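PDB 2OKX: rhamnosidase B from Bacillus sp., which hydrolyses alpha-L-rhamnosidic bonds, releasing terminal rhamnose from glycosides, as an inverting enzyme of glycoside hydrolase family 78. Local coordinates for residues A[43-48]-A[69-74]; A[255-260]-A[291-296]; A[427-432]-A[519-524]; A[684-689]-A[844-849]. One frame throughout, in Å; residues are numbered along the deposited sequence.

Interaction 1: residues A[43-48]-A[69-74]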
loop_
_atom_site.group_PDB
_atom_site.type_symbol
_atom_site.label_atom_id
_atom_site.label_comp_id
_atom_site.label_asym_id
_atom_site.label_seq_id
_atom_site.Cartn_x
_atom_site.Cartn_y
_atom_site.Cartn_z
ATOM N N HIS A 43 18.798 8.540 -19.480
ATOM C CA HIS A 43 17.343 8.462 -19.500
ATOM C C HIS A 43 16.953 6.994 -19.532
ATOM O O HIS A 43 17.454 6.232 -20.357
ATOM C CB HIS A 43 16.819 9.181 -20.739
ATOM C CG HIS A 43 17.366 10.564 -20.902
ATOM N ND1 HIS A 43 16.929 11.635 -20.151
ATOM C CD2 HIS A 43 18.326 11.050 -21.727
ATOM C CE1 HIS A 43 17.592 12.720 -20.507
ATOM N NE2 HIS A 43 18.445 12.393 -21.462
ATOM N N ILE A 44 16.045 6.597 -18.646
ATOM C CA ILE A 44 15.665 5.196 -18.563
ATOM C C ILE A 44 14.275 4.909 -18.004
ATOM O O ILE A 44 13.719 5.685 -17.224
ATOM C CB ILE A 44 16.693 4.437 -17.683
ATOM C CG1 ILE A 44 16.278 2.977 -17.490
ATOM C CG2 ILE A 44 16.814 5.128 -16.323
ATOM C CD1 ILE A 44 17.267 2.170 -16.656
ATOM N N THR A 45 13.720 3.783 -18.437
ATOM C CA THR A 45 12.436 3.299 -17.953
ATOM C C THR A 45 12.444 1.804 -18.223
ATOM O O THR A 45 13.263 1.314 -19.000
ATOM C CB THR A 45 11.228 3.970 -18.646
ATOM O OG1 THR A 45 10.034 3.630 -17.928
ATOM C CG2 THR A 45 11.085 3.499 -20.086
ATOM N N ALA A 46 11.563 1.069 -17.560
ATOM C CA ALA A 46 11.511 -0.367 -17.749
ATOM C C ALA A 46 10.149 -0.916 -17.366
ATOM O O ALA A 46 9.315 -0.210 -16.804
ATOM C CB ALA A 46 12.591 -1.042 -16.922
ATOM N N ASP A 47 9.935 -2.182 -17.693
ATOM C CA ASP A 47 8.692 -2.876 -17.393
ATOM C C ASP A 47 9.133 -4.189 -16.754
ATOM O O ASP A 47 9.758 -5.007 -17.429
ATOM C CB ASP A 47 7.923 -3.154 -18.693
ATOM C CG ASP A 47 6.555 -3.755 -18.443
ATOM O OD1 ASP A 47 6.456 -4.638 -17.571
ATOM O OD2 ASP A 47 5.586 -3.354 -19.121
ATOM N N SER A 48 8.788 -4.432 -15.487
ATOM C CA SER A 48 7.972 -3.547 -14.653
ATOM C C SER A 48 8.733 -2.488 -13.846
ATOM O O SER A 48 8.283 -1.343 -13.737
ATOM C CB SER A 48 7.150 -4.394 -13.679
ATOM O OG SER A 48 6.561 -5.501 -14.334
ATOM N N LYS A 69 0.129 3.677 -21.235
ATOM C CA LYS A 69 -0.082 4.652 -22.306
ATOM C C LYS A 69 0.841 5.861 -22.137
ATOM O O LYS A 69 1.175 6.547 -23.106
ATOM C CB LYS A 69 -1.541 5.122 -22.318
ATOM C CG LYS A 69 -1.897 6.024 -21.142
ATOM C CD LYS A 69 -3.347 6.500 -21.178
ATOM C CE LYS A 69 -4.311 5.407 -20.762
ATOM N NZ LYS A 69 -5.689 5.940 -20.574
ATOM N N GLU A 70 1.238 6.125 -20.896
ATOM C CA GLU A 70 2.130 7.237 -20.596
ATOM C C GLU A 70 3.181 6.731 -19.614
ATOM O O GLU A 70 3.164 7.064 -18.423
ATOM C CB GLU A 70 1.341 8.410 -20.006
ATOM C CG GLU A 70 0.211 8.891 -20.914
ATOM C CD GLU A 70 -0.440 10.176 -20.439
ATOM O OE1 GLU A 70 -0.866 10.242 -19.268
ATOM O OE2 GLU A 70 -0.535 11.125 -21.248
ATOM N N GLN A 71 4.081 5.905 -20.143
ATOM C CA GLN A 71 5.168 5.285 -19.393
ATOM C C GLN A 71 6.214 6.317 -18.973
ATOM O O GLN A 71 6.899 6.900 -19.815
ATOM C CB GLN A 71 5.811 4.201 -20.264
ATOM C CG GLN A 71 6.887 3.360 -19.597
ATOM C CD GLN A 71 6.353 2.500 -18.472
ATOM O OE1 GLN A 71 5.211 2.047 -18.510
ATOM N NE2 GLN A 71 7.188 2.254 -17.468
ATOM N N PHE A 72 6.336 6.531 -17.667
ATOM C CA PHE A 72 7.285 7.495 -17.112
ATOM C C PHE A 72 8.738 7.022 -17.173
ATOM O O PHE A 72 9.044 5.875 -16.838
ATOM C CB PHE A 72 6.917 7.797 -15.657
ATOM C CG PHE A 72 5.746 8.727 -15.501
ATOM C CD1 PHE A 72 5.897 10.094 -15.693
ATOM C CD2 PHE A 72 4.493 8.235 -15.141
ATOM C CE1 PHE A 72 4.816 10.969 -15.524
ATOM C CE2 PHE A 72 3.408 9.098 -14.971
ATOM C CZ PHE A 72 3.572 10.470 -15.161
ATOM N N TYR A 73 9.635 7.908 -17.599
ATOM C CA TYR A 73 11.050 7.561 -17.668
ATOM C C TYR A 73 11.860 8.511 -16.796
ATOM O O TYR A 73 11.502 9.679 -16.632
ATOM C CB TYR A 73 11.554 7.596 -19.119
ATOM C CG TYR A 73 11.560 8.959 -19.770
ATOM C CD1 TYR A 73 12.646 9.822 -19.622
ATOM C CD2 TYR A 73 10.485 9.382 -20.554
ATOM C CE1 TYR A 73 12.661 11.076 -20.245
ATOM C CE2 TYR A 73 10.491 10.627 -21.175
ATOM C CZ TYR A 73 11.580 11.469 -21.017
ATOM O OH TYR A 73 11.580 12.702 -21.634
ATOM N N ASP A 74 12.956 8.001 -16.245
ATOM C CA ASP A 74 13.815 8.785 -15.366
ATOM C C ASP A 74 15.066 9.288 -16.070
ATOM O O ASP A 74 15.578 8.633 -16.976
ATOM C CB ASP A 74 14.221 7.938 -14.159
ATOM C CG ASP A 74 13.026 7.366 -13.432
ATOM O OD1 ASP A 74 12.080 8.132 -13.167
ATOM O OD2 ASP A 74 13.030 6.159 -13.129
HETATM O O HOH W 1 6.487 0.137 -15.464
#

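Interaction 2: residues A[255-260]-A[291-296]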
loop_
_atom_site.group_PDB
_atom_site.type_symbol
_atom_site.label_atom_id
_atom_site.label_comp_id
_atom_site.label_asym_id
_atom_site.label_seq_id
_atom_site.Cartn_x
_atom_site.Cartn_y
_atom_site.Cartn_z
ATOM N N SER A 255 1.467 -45.730 10.806
ATOM C CA SER A 255 0.341 -45.077 11.460
ATOM C C SER A 255 0.812 -43.901 12.312
ATOM O O SER A 255 1.865 -43.971 12.943
ATOM C CB SER A 255 -0.401 -46.083 12.339
ATOM O OG SER A 255 -1.487 -45.469 13.010
ATOM N N GLY A 256 0.031 -42.824 12.328
ATOM C CA GLY A 256 0.405 -41.664 13.120
ATOM C C GLY A 256 -0.541 -40.484 12.989
ATOM O O GLY A 256 -1.455 -40.499 12.165
ATOM N N VAL A 257 -0.323 -39.461 13.812
ATOM C CA VAL A 257 -1.150 -38.258 13.787
ATOM C C VAL A 257 -0.544 -37.244 12.824
ATOM O O VAL A 257 0.658 -36.989 12.855
ATOM C CB VAL A 257 -1.248 -37.606 15.188
ATOM C CG1 VAL A 257 -2.078 -36.328 15.110
ATOM C CG2 VAL A 257 -1.875 -38.578 16.176
ATOM N N VAL A 258 -1.383 -36.678 11.963
ATOM C CA VAL A 258 -0.931 -35.687 10.996
ATOM C C VAL A 258 -1.715 -34.403 11.233
ATOM O O VAL A 258 -2.915 -34.441 11.499
ATOM C CB VAL A 258 -1.171 -36.163 9.546
ATOM C CG1 VAL A 258 -0.647 -35.131 8.560
ATOM C CG2 VAL A 258 -0.489 -37.502 9.320
ATOM N N THR A 259 -1.034 -33.268 11.153
ATOM C CA THR A 259 -1.701 -31.994 11.364
ATOM C C THR A 259 -1.716 -31.178 10.084
ATOM O O THR A 259 -0.671 -30.929 9.481
ATOM C CB THR A 259 -1.005 -31.168 12.469
ATOM O OG1 THR A 259 -0.974 -31.920 13.688
ATOM C CG2 THR A 259 -1.762 -29.862 12.713
ATOM N N LEU A 260 -2.910 -30.780 9.657
ATOM C CA LEU A 260 -3.046 -29.962 8.460
ATOM C C LEU A 260 -3.125 -28.532 8.961
ATOM O O LEU A 260 -3.919 -28.231 9.853
ATOM C CB LEU A 260 -4.326 -30.305 7.695
ATOM C CG LEU A 260 -4.517 -31.754 7.241
ATOM C CD1 LEU A 260 -5.827 -31.860 6.464
ATOM C CD2 LEU A 260 -3.340 -32.197 6.373
ATOM N N SER A 291 -6.473 -31.956 13.131
ATOM C CA SER A 291 -5.716 -33.074 13.675
ATOM C C SER A 291 -6.269 -34.338 13.029
ATOM O O SER A 291 -7.477 -34.577 13.061
ATOM C CB SER A 291 -5.888 -33.146 15.196
ATOM O OG SER A 291 -5.068 -34.165 15.747
ATOM N N LEU A 292 -5.393 -35.139 12.433
ATOM C CA LEU A 292 -5.824 -36.368 11.775
ATOM C C LEU A 292 -5.138 -37.583 12.384
ATOM O O LEU A 292 -3.914 -37.677 12.381
ATOM C CB LEU A 292 -5.501 -36.310 10.278
ATOM C CG LEU A 292 -5.899 -35.051 9.503
ATOM C CD1 LEU A 292 -5.474 -35.196 8.051
ATOM C CD2 LEU A 292 -7.397 -34.826 9.602
ATOM N N ASN A 293 -5.934 -38.508 12.906
ATOM C CA ASN A 293 -5.406 -39.732 13.498
ATOM C C ASN A 293 -5.544 -40.795 12.413
ATOM O O ASN A 293 -6.556 -41.488 12.331
ATOM C CB ASN A 293 -6.224 -40.105 14.735
ATOM C CG ASN A 293 -5.637 -41.279 15.489
ATOM O OD1 ASN A 293 -4.429 -41.338 15.733
ATOM N ND2 ASN A 293 -6.493 -42.219 15.876
ATOM N N LEU A 294 -4.516 -40.907 11.579
ATOM C CA LEU A 294 -4.528 -41.837 10.459
ATOM C C LEU A 294 -3.761 -43.135 10.675
ATOM O O LEU A 294 -2.953 -43.259 11.596
ATOM C CB LEU A 294 -3.968 -41.139 9.218
ATOM C CG LEU A 294 -4.546 -39.760 8.889
ATOM C CD1 LEU A 294 -3.787 -39.156 7.720
ATOM C CD2 LEU A 294 -6.025 -39.883 8.567
ATOM N N ALA A 295 -4.033 -44.100 9.802
ATOM C CA ALA A 295 -3.367 -45.392 9.828
ATOM C C ALA A 295 -2.438 -45.363 8.623
ATOM O O ALA A 295 -2.626 -44.548 7.718
ATOM C CB ALA A 295 -4.379 -46.515 9.685
ATOM N N ALA A 296 -1.437 -46.236 8.608
ATOM C CA ALA A 296 -0.497 -46.278 7.496
ATOM C C ALA A 296 -1.249 -46.443 6.180
ATOM O O ALA A 296 -2.334 -47.018 6.148
ATOM C CB ALA A 296 0.488 -47.427 7.686
HETATM O O HOH W 2 -2.707 -32.547 15.484
#

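Interaction 3: residues A[427-432]-A[519-524]. With CA (calcium ion), chain C.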
loop_
_atom_site.group_PDB
_atom_site.type_symbol
_atom_site.label_atom_id
_atom_site.label_comp_id
_atom_site.label_asym_id
_atom_site.label_seq_id
_atom_site.Cartn_x
_atom_site.Cartn_y
_atom_site.Cartn_z
ATOM N N GLY A 427 28.036 -10.034 14.825
ATOM C CA GLY A 427 27.236 -10.702 15.830
ATOM C C GLY A 427 27.279 -12.179 15.485
ATOM O O GLY A 427 26.968 -12.560 14.361
ATOM N N VAL A 428 27.683 -13.010 16.437
ATOM C CA VAL A 428 27.771 -14.445 16.200
ATOM C C VAL A 428 26.510 -15.133 16.698
ATOM O O VAL A 428 26.209 -15.127 17.889
ATOM C CB VAL A 428 29.005 -15.047 16.907
ATOM C CG1 VAL A 428 29.151 -16.530 16.556
ATOM C CG2 VAL A 428 30.255 -14.280 16.495
ATOM N N LEU A 429 25.771 -15.726 15.771
ATOM C CA LEU A 429 24.533 -16.408 16.107
ATOM C C LEU A 429 24.771 -17.804 16.647
ATOM O O LEU A 429 25.628 -18.536 16.155
ATOM C CB LEU A 429 23.626 -16.488 14.874
ATOM C CG LEU A 429 22.784 -15.258 14.508
ATOM C CD1 LEU A 429 23.611 -13.995 14.595
ATOM C CD2 LEU A 429 22.221 -15.437 13.101
ATOM N N PRO A 430 24.014 -18.190 17.682
ATOM C CA PRO A 430 24.173 -19.522 18.257
ATOM C C PRO A 430 23.651 -20.564 17.278
ATOM O O PRO A 430 22.706 -20.309 16.523
ATOM C CB PRO A 430 23.328 -19.449 19.523
ATOM C CG PRO A 430 22.214 -18.531 19.116
ATOM C CD PRO A 430 22.973 -17.431 18.397
ATOM N N VAL A 431 24.282 -21.729 17.279
ATOM C CA VAL A 431 23.859 -22.820 16.416
ATOM C C VAL A 431 23.192 -23.846 17.318
ATOM O O VAL A 431 23.804 -24.340 18.265
ATOM C CB VAL A 431 25.055 -23.484 15.711
ATOM C CG1 VAL A 431 24.571 -24.647 14.860
ATOM C CG2 VAL A 431 25.780 -22.466 14.853
ATOM N N PHE A 432 21.928 -24.145 17.042
ATOM C CA PHE A 432 21.199 -25.118 17.839
ATOM C C PHE A 432 21.358 -26.494 17.209
ATOM O O PHE A 432 21.381 -26.627 15.984
ATOM C CB PHE A 432 19.719 -24.736 17.916
ATOM C CG PHE A 432 19.473 -23.423 18.601
ATOM C CD1 PHE A 432 18.895 -22.360 17.912
ATOM C CD2 PHE A 432 19.846 -23.240 19.931
ATOM C CE1 PHE A 432 18.693 -21.131 18.537
ATOM C CE2 PHE A 432 19.649 -22.016 20.566
ATOM C CZ PHE A 432 19.071 -20.959 19.864
ATOM N N VAL A 519 26.996 -18.725 12.036
ATOM C CA VAL A 519 26.806 -17.641 11.088
ATOM C C VAL A 519 27.214 -16.337 11.770
ATOM O O VAL A 519 26.863 -16.097 12.922
ATOM C CB VAL A 519 25.324 -17.536 10.649
ATOM C CG1 VAL A 519 25.088 -16.229 9.888
ATOM C CG2 VAL A 519 24.955 -18.726 9.779
ATOM N N LYS A 520 27.977 -15.511 11.064
ATOM C CA LYS A 520 28.402 -14.229 11.607
ATOM C C LYS A 520 27.614 -13.138 10.903
ATOM O O LYS A 520 27.793 -12.902 9.708
ATOM C CB LYS A 520 29.896 -14.004 11.377
ATOM C CG LYS A 520 30.794 -14.947 12.147
ATOM C CD LYS A 520 32.253 -14.618 11.896
ATOM C CE LYS A 520 33.169 -15.577 12.635
ATOM N NZ LYS A 520 34.599 -15.257 12.381
ATOM N N LEU A 521 26.736 -12.475 11.643
ATOM C CA LEU A 521 25.933 -11.412 11.063
ATOM C C LEU A 521 26.652 -10.085 11.288
ATOM O O LEU A 521 26.735 -9.595 12.417
ATOM C CB LEU A 521 24.540 -11.411 11.704
ATOM C CG LEU A 521 23.457 -10.484 11.137
ATOM C CD1 LEU A 521 23.386 -10.602 9.619
ATOM C CD2 LEU A 521 22.115 -10.852 11.762
ATOM N N HIS A 522 27.201 -9.525 10.213
ATOM C CA HIS A 522 27.917 -8.258 10.294
ATOM C C HIS A 522 26.961 -7.088 10.446
ATOM O O HIS A 522 27.273 -6.112 11.124
ATOM C CB HIS A 522 28.807 -8.059 9.063
ATOM C CG HIS A 522 30.050 -8.894 9.087
ATOM N ND1 HIS A 522 30.051 -10.237 8.780
ATOM C CD2 HIS A 522 31.320 -8.588 9.442
ATOM C CE1 HIS A 522 31.269 -10.724 8.946
ATOM N NE2 HIS A 522 32.057 -9.745 9.347
ATOM N N GLU A 523 25.804 -7.184 9.803
ATOM C CA GLU A 523 24.786 -6.148 9.909
ATOM C C GLU A 523 23.482 -6.504 9.215
ATOM O O GLU A 523 23.467 -7.190 8.189
ATOM C CB GLU A 523 25.293 -4.809 9.366
ATOM C CG GLU A 523 25.772 -4.824 7.928
ATOM C CD GLU A 523 26.245 -3.454 7.476
ATOM O OE1 GLU A 523 26.952 -2.789 8.260
ATOM O OE2 GLU A 523 25.920 -3.038 6.344
ATOM N N ILE A 524 22.388 -6.052 9.818
ATOM C CA ILE A 524 21.046 -6.241 9.289
ATOM C C ILE A 524 20.482 -4.829 9.421
ATOM O O ILE A 524 20.639 -4.185 10.464
ATOM C CB ILE A 524 20.232 -7.276 10.124
ATOM C CG1 ILE A 524 18.790 -7.356 9.613
ATOM C CG2 ILE A 524 20.253 -6.914 11.590
ATOM C CD1 ILE A 524 18.656 -7.859 8.182
HETATM CA CA CA C . 29.431 -4.686 11.313
HETATM O O HOH W 3 25.064 -19.472 13.823
HETATM O O HOH W 4 27.942 -2.916 11.107
HETATM O O HOH W 5 30.963 -6.532 11.404
HETATM O O HOH W 6 28.513 -5.249 13.363
#

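Interaction 4: residues A[684-689]-A[844-849]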
loop_
_atom_site.group_PDB
_atom_site.type_symbol
_atom_site.label_atom_id
_atom_site.label_comp_id
_atom_site.label_asym_id
_atom_site.label_seq_id
_atom_site.Cartn_x
_atom_site.Cartn_y
_atom_site.Cartn_z
ATOM N N TRP A 684 -15.308 2.557 7.644
ATOM C CA TRP A 684 -15.287 1.148 8.043
ATOM C C TRP A 684 -16.098 1.019 9.329
ATOM O O TRP A 684 -15.547 0.866 10.421
ATOM C CB TRP A 684 -13.847 0.661 8.279
ATOM C CG TRP A 684 -12.999 0.628 7.033
ATOM C CD1 TRP A 684 -11.849 1.332 6.804
ATOM C CD2 TRP A 684 -13.240 -0.143 5.845
ATOM N NE1 TRP A 684 -11.362 1.051 5.549
ATOM C CE2 TRP A 684 -12.195 0.150 4.937
ATOM C CE3 TRP A 684 -14.238 -1.051 5.459
ATOM C CZ2 TRP A 684 -12.120 -0.431 3.666
ATOM C CZ3 TRP A 684 -14.162 -1.630 4.192
ATOM C CH2 TRP A 684 -13.109 -1.316 3.313
ATOM N N ALA A 685 -17.415 1.098 9.185
ATOM C CA ALA A 685 -18.327 1.002 10.317
ATOM C C ALA A 685 -19.674 0.490 9.815
ATOM O O ALA A 685 -19.947 0.534 8.617
ATOM C CB ALA A 685 -18.492 2.368 10.968
ATOM N N PRO A 686 -20.531 0.004 10.731
ATOM C CA PRO A 686 -21.866 -0.534 10.438
ATOM C C PRO A 686 -22.845 0.447 9.791
ATOM O O PRO A 686 -24.042 0.402 10.071
ATOM C CB PRO A 686 -22.361 -0.998 11.807
ATOM C CG PRO A 686 -21.106 -1.322 12.536
ATOM C CD PRO A 686 -20.215 -0.170 12.158
ATOM N N ILE A 687 -22.336 1.334 8.942
ATOM C CA ILE A 687 -23.180 2.301 8.247
ATOM C C ILE A 687 -24.030 1.533 7.239
ATOM O O ILE A 687 -23.541 0.605 6.595
ATOM C CB ILE A 687 -22.335 3.335 7.461
ATOM C CG1 ILE A 687 -21.583 4.248 8.428
ATOM C CG2 ILE A 687 -23.229 4.151 6.533
ATOM C CD1 ILE A 687 -20.644 5.212 7.736
ATOM N N ASP A 688 -25.297 1.909 7.100
ATOM C CA ASP A 688 -26.153 1.231 6.137
ATOM C C ASP A 688 -25.851 1.861 4.782
ATOM O O ASP A 688 -26.563 2.747 4.306
ATOM C CB ASP A 688 -27.630 1.397 6.515
ATOM C CG ASP A 688 -28.531 0.401 5.801
ATOM O OD1 ASP A 688 -28.025 -0.651 5.354
ATOM O OD2 ASP A 688 -29.749 0.661 5.701
ATOM N N GLN A 689 -24.762 1.399 4.176
ATOM C CA GLN A 689 -24.308 1.904 2.889
ATOM C C GLN A 689 -24.230 0.747 1.895
ATOM O O GLN A 689 -23.148 0.349 1.464
ATOM C CB GLN A 689 -22.935 2.573 3.064
ATOM C CG GLN A 689 -21.863 1.653 3.643
ATOM C CD GLN A 689 -20.639 2.399 4.158
ATOM O OE1 GLN A 689 -20.247 3.434 3.614
ATOM N NE2 GLN A 689 -20.018 1.863 5.206
ATOM N N PRO A 844 -10.117 0.241 17.166
ATOM C CA PRO A 844 -10.401 -1.102 17.675
ATOM C C PRO A 844 -11.899 -1.295 17.884
ATOM O O PRO A 844 -12.663 -0.327 17.892
ATOM C CB PRO A 844 -9.651 -1.137 19.007
ATOM C CG PRO A 844 -8.548 -0.157 18.817
ATOM C CD PRO A 844 -9.236 0.973 18.090
ATOM N N ASN A 845 -12.305 -2.549 18.050
ATOM C CA ASN A 845 -13.694 -2.914 18.303
ATOM C C ASN A 845 -14.695 -2.731 17.164
ATOM O O ASN A 845 -15.884 -2.504 17.396
ATOM C CB ASN A 845 -14.195 -2.203 19.564
ATOM C CG ASN A 845 -13.367 -2.556 20.791
ATOM O OD1 ASN A 845 -12.936 -3.701 20.954
ATOM N ND2 ASN A 845 -13.149 -1.578 21.664
ATOM N N PHE A 846 -14.201 -2.819 15.934
ATOM C CA PHE A 846 -15.040 -2.751 14.741
ATOM C C PHE A 846 -14.623 -3.995 13.964
ATOM O O PHE A 846 -13.431 -4.251 13.799
ATOM C CB PHE A 846 -14.761 -1.492 13.913
ATOM C CG PHE A 846 -15.383 -0.242 14.472
ATOM C CD1 PHE A 846 -14.754 0.473 15.486
ATOM C CD2 PHE A 846 -16.608 0.213 13.990
ATOM C CE1 PHE A 846 -15.333 1.621 16.012
ATOM C CE2 PHE A 846 -17.199 1.362 14.511
ATOM C CZ PHE A 846 -16.560 2.068 15.523
ATOM N N ALA A 847 -15.594 -4.773 13.501
ATOM C CA ALA A 847 -15.289 -6.006 12.779
ATOM C C ALA A 847 -14.847 -5.824 11.330
ATOM O O ALA A 847 -14.221 -6.717 10.753
ATOM C CB ALA A 847 -16.492 -6.939 12.834
ATOM N N GLU A 848 -15.157 -4.673 10.741
ATOM C CA GLU A 848 -14.808 -4.423 9.343
ATOM C C GLU A 848 -13.322 -4.384 8.989
ATOM O O GLU A 848 -12.466 -4.046 9.811
ATOM C CB GLU A 848 -15.439 -3.110 8.848
ATOM C CG GLU A 848 -16.958 -3.089 8.766
ATOM C CD GLU A 848 -17.613 -2.686 10.071
ATOM O OE1 GLU A 848 -18.860 -2.620 10.113
ATOM O OE2 GLU A 848 -16.886 -2.431 11.055
ATOM N N ASN A 849 -13.044 -4.757 7.742
ATOM C CA ASN A 849 -11.710 -4.713 7.158
ATOM C C ASN A 849 -10.533 -5.297 7.954
ATOM O O ASN A 849 -9.442 -4.733 7.943
ATOM C CB ASN A 849 -11.431 -3.249 6.786
ATOM C CG ASN A 849 -10.239 -3.085 5.869
ATOM O OD1 ASN A 849 -10.113 -3.777 4.859
ATOM N ND2 ASN A 849 -9.363 -2.147 6.209
HETATM O O HOH W 7 -19.946 -2.591 7.706
#

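Interaction 1: residues A[43-48]-A[69-74]
Ile44 and Asp74 form an antiparallel hydrogen-bonded pair between strands 43-47 and 70-74, whose axes approach to 4.4 Å while their N-to-C directions diverge from antiparallel, at 138°. The pair belongs to a mixed five-stranded beta sheet of the N-terminal rhamnosidase domain, in which these two strands are adjacent. Two short backbone bonds close the ring: Ile44 N to Asp74 O at 2.7 Å and Asp74 N to Ile44 O at 2.6 Å. The splay then takes the backbones apart, and side chains carry the contact onward. Thr45 has OG1 anti to its backbone N (chi1 -169°), which directs the hydroxyl at the facing strand. There OG1 donates to Phe72 O at 2.7 Å, approaching from above the carbonyl plane, 36° out of it. The same oxygen accepts from Gln71 NE2 at 3.2 Å in a nearly straight bond, so the buried hydroxyl is used in both senses. On its hydrocarbon side, Thr45 CB packs against Tyr73 CB at 3.7 Å. Strand 110-117 flanks 43-47 on its other edge, and strand 189-192 runs beside 70-74. The Asp74 carboxylate finds its partners outside the two segments: OD1 in a salt bridge with Arg193, OD2 in a hydrogen bond with Tyr50. Gln71 NE2 also donates to a water at 3.0 Å, and that water in turn donates to Ser48 O.

Interaction 2: residues A[255-260]-A[291-296]
Leu292 meets Val258 through CB and CG and Leu260 through CD1. Its CB lies 3.4 Å from Val258 O, the acceptor of its own backbone N-H. CG, set beside the backbone N and anti to the carbonyl carbon (chi1 -48°), stays close to the same oxygen. Further out, CD1 ends 3.7 Å from both CG and CD1 of Leu260; the two leucines cross at about a right angle. These contacts sit on an antiparallel ladder at the edge of a five-stranded sheet in the D2 domain, where 288-294 is the outermost strand. Gly256 with Leu294 and Val258 with Leu292 are the hydrogen-bonded pairs, and Val257 with Asn293 is the non-hydrogen-bonded pair between them. Val258 CG2 reaches Leu294 CD1 at 4.0 Å, extending the apolar face, against which Leu250 and Leu252 of strand 240-252 pack. The face carrying Val257, Thr259, Ser291 and Asn293 is more polar: one water lies 2.6 Å from Thr259 OG1 and 2.9 Å from Ser291 OG, bridging the strands. At the other end Leu294 O accepts twice. Gly256 N approaches from above the carbonyl plane, whereas Ser255 OG donates in that plane, on a lone pair, at 3.0 Å.

Interaction 3: residues A[427-432]-A[519-524]
A short antiparallel beta bridge next to a calcium site joins Gly427 and Val428 to Leu521 and Lys520, in the region of the concanavalin-like domain. Gly427 and Leu521 make the hydrogen-bonded pair, with Gly427 N to Leu521 O at 2.8 Å and Leu521 N to Gly427 O at 2.7 Å. The first bond is nearly straight at the hydrogen (172°), although its donor stands above the carbonyl plane. Leu429 N continues the ladder to Val519 O at 3.1 Å. Beyond it a water donates to Leu429 O and accepts from Val519 N, filling the place of a direct bond. Leu429 CD1 touches Leu521 CB at 4.0 Å, the two side chains crossing at a slant, while CD2 touches Val519 CG1 more loosely. One residue past the bridge, His522 O binds the calcium ion at 2.6 Å, together with three waters and Val423 O among its other ligands. One of those waters also donates to Glu523 OE1 at 3.0 Å. A classic bulge sets two residues, His522 and Glu523, opposite the single Glu454 of strand 450-457, both bonding to it through the backbone. That strand thus lines the other edge of 520-528, and strand 507-513 packs Val512 against Leu429 and Val519 and Leu510 against Leu521.

Interaction 4: residues A[684-689]-A[844-849]
Asn849 lies flat on the indole of Trp684, its amide plane and the ring plane only 10° apart. Its CB stands 3.8 Å from the centroid of the six-membered ring, near the ring normal, a CH-pi contact over the face. CG of Asn849 is anti to its backbone N (chi1 -166°), and the amide extends over the ring from there, with ND2 near the NE1 side and OD1 near CZ2 and CH2. The Glu848 and Trp684 side chains pass one another pointing in opposite senses, CB of Glu848 packed on Trp684 CB at 4.1 Å. A bend at chi2 (87°) brings CD of Glu848 to Ala685, and the chain meets Pro686 at about a right angle, OE1 lying 3.2 Å from Pro686 N, an atom with no hydrogen to give. A water lies 2.6 Å from Glu848 OE1. Phe846 completes the contact: Pro686 CD meets its ring at the edge, near the ring plane, and Ala685 CB lies 3.9 Å from Phe846 CE2. Phe846 also lies close to a bound glycerol, probably from the crystallisation liquor. Both segments are loops of the six-hairpin glycosidase domain: 844-849 follows helix 817-833 and precedes helix 868-876, while 684-689 lies between helix 647-665 and strand 694-695, with Ala685 resting on Gln765 of helix 764-772.

The four contacts follow one another along the chain without overlap and do not touch. Interactions 1, 2 and 4 fall in the N-terminal, D2 and six-hairpin domains respectively, and segment 519-524 of interaction 3 in the concanavalin-like domain. Interactions 2 and 3 are the closest pair, with centres about 37 Å apart and nearest atoms about 22 Å apart; interactions 1 and 2 are the farthest, at about 54 Å between centres. Interaction 3 alone includes a calcium ligand. Interaction 4 joins loops of the alpha-barrel glycosidase domain, which in this family carries the active site; its centre is about 40 Å from those of interactions 1 and 2, and about 45 Å from that of interaction 3.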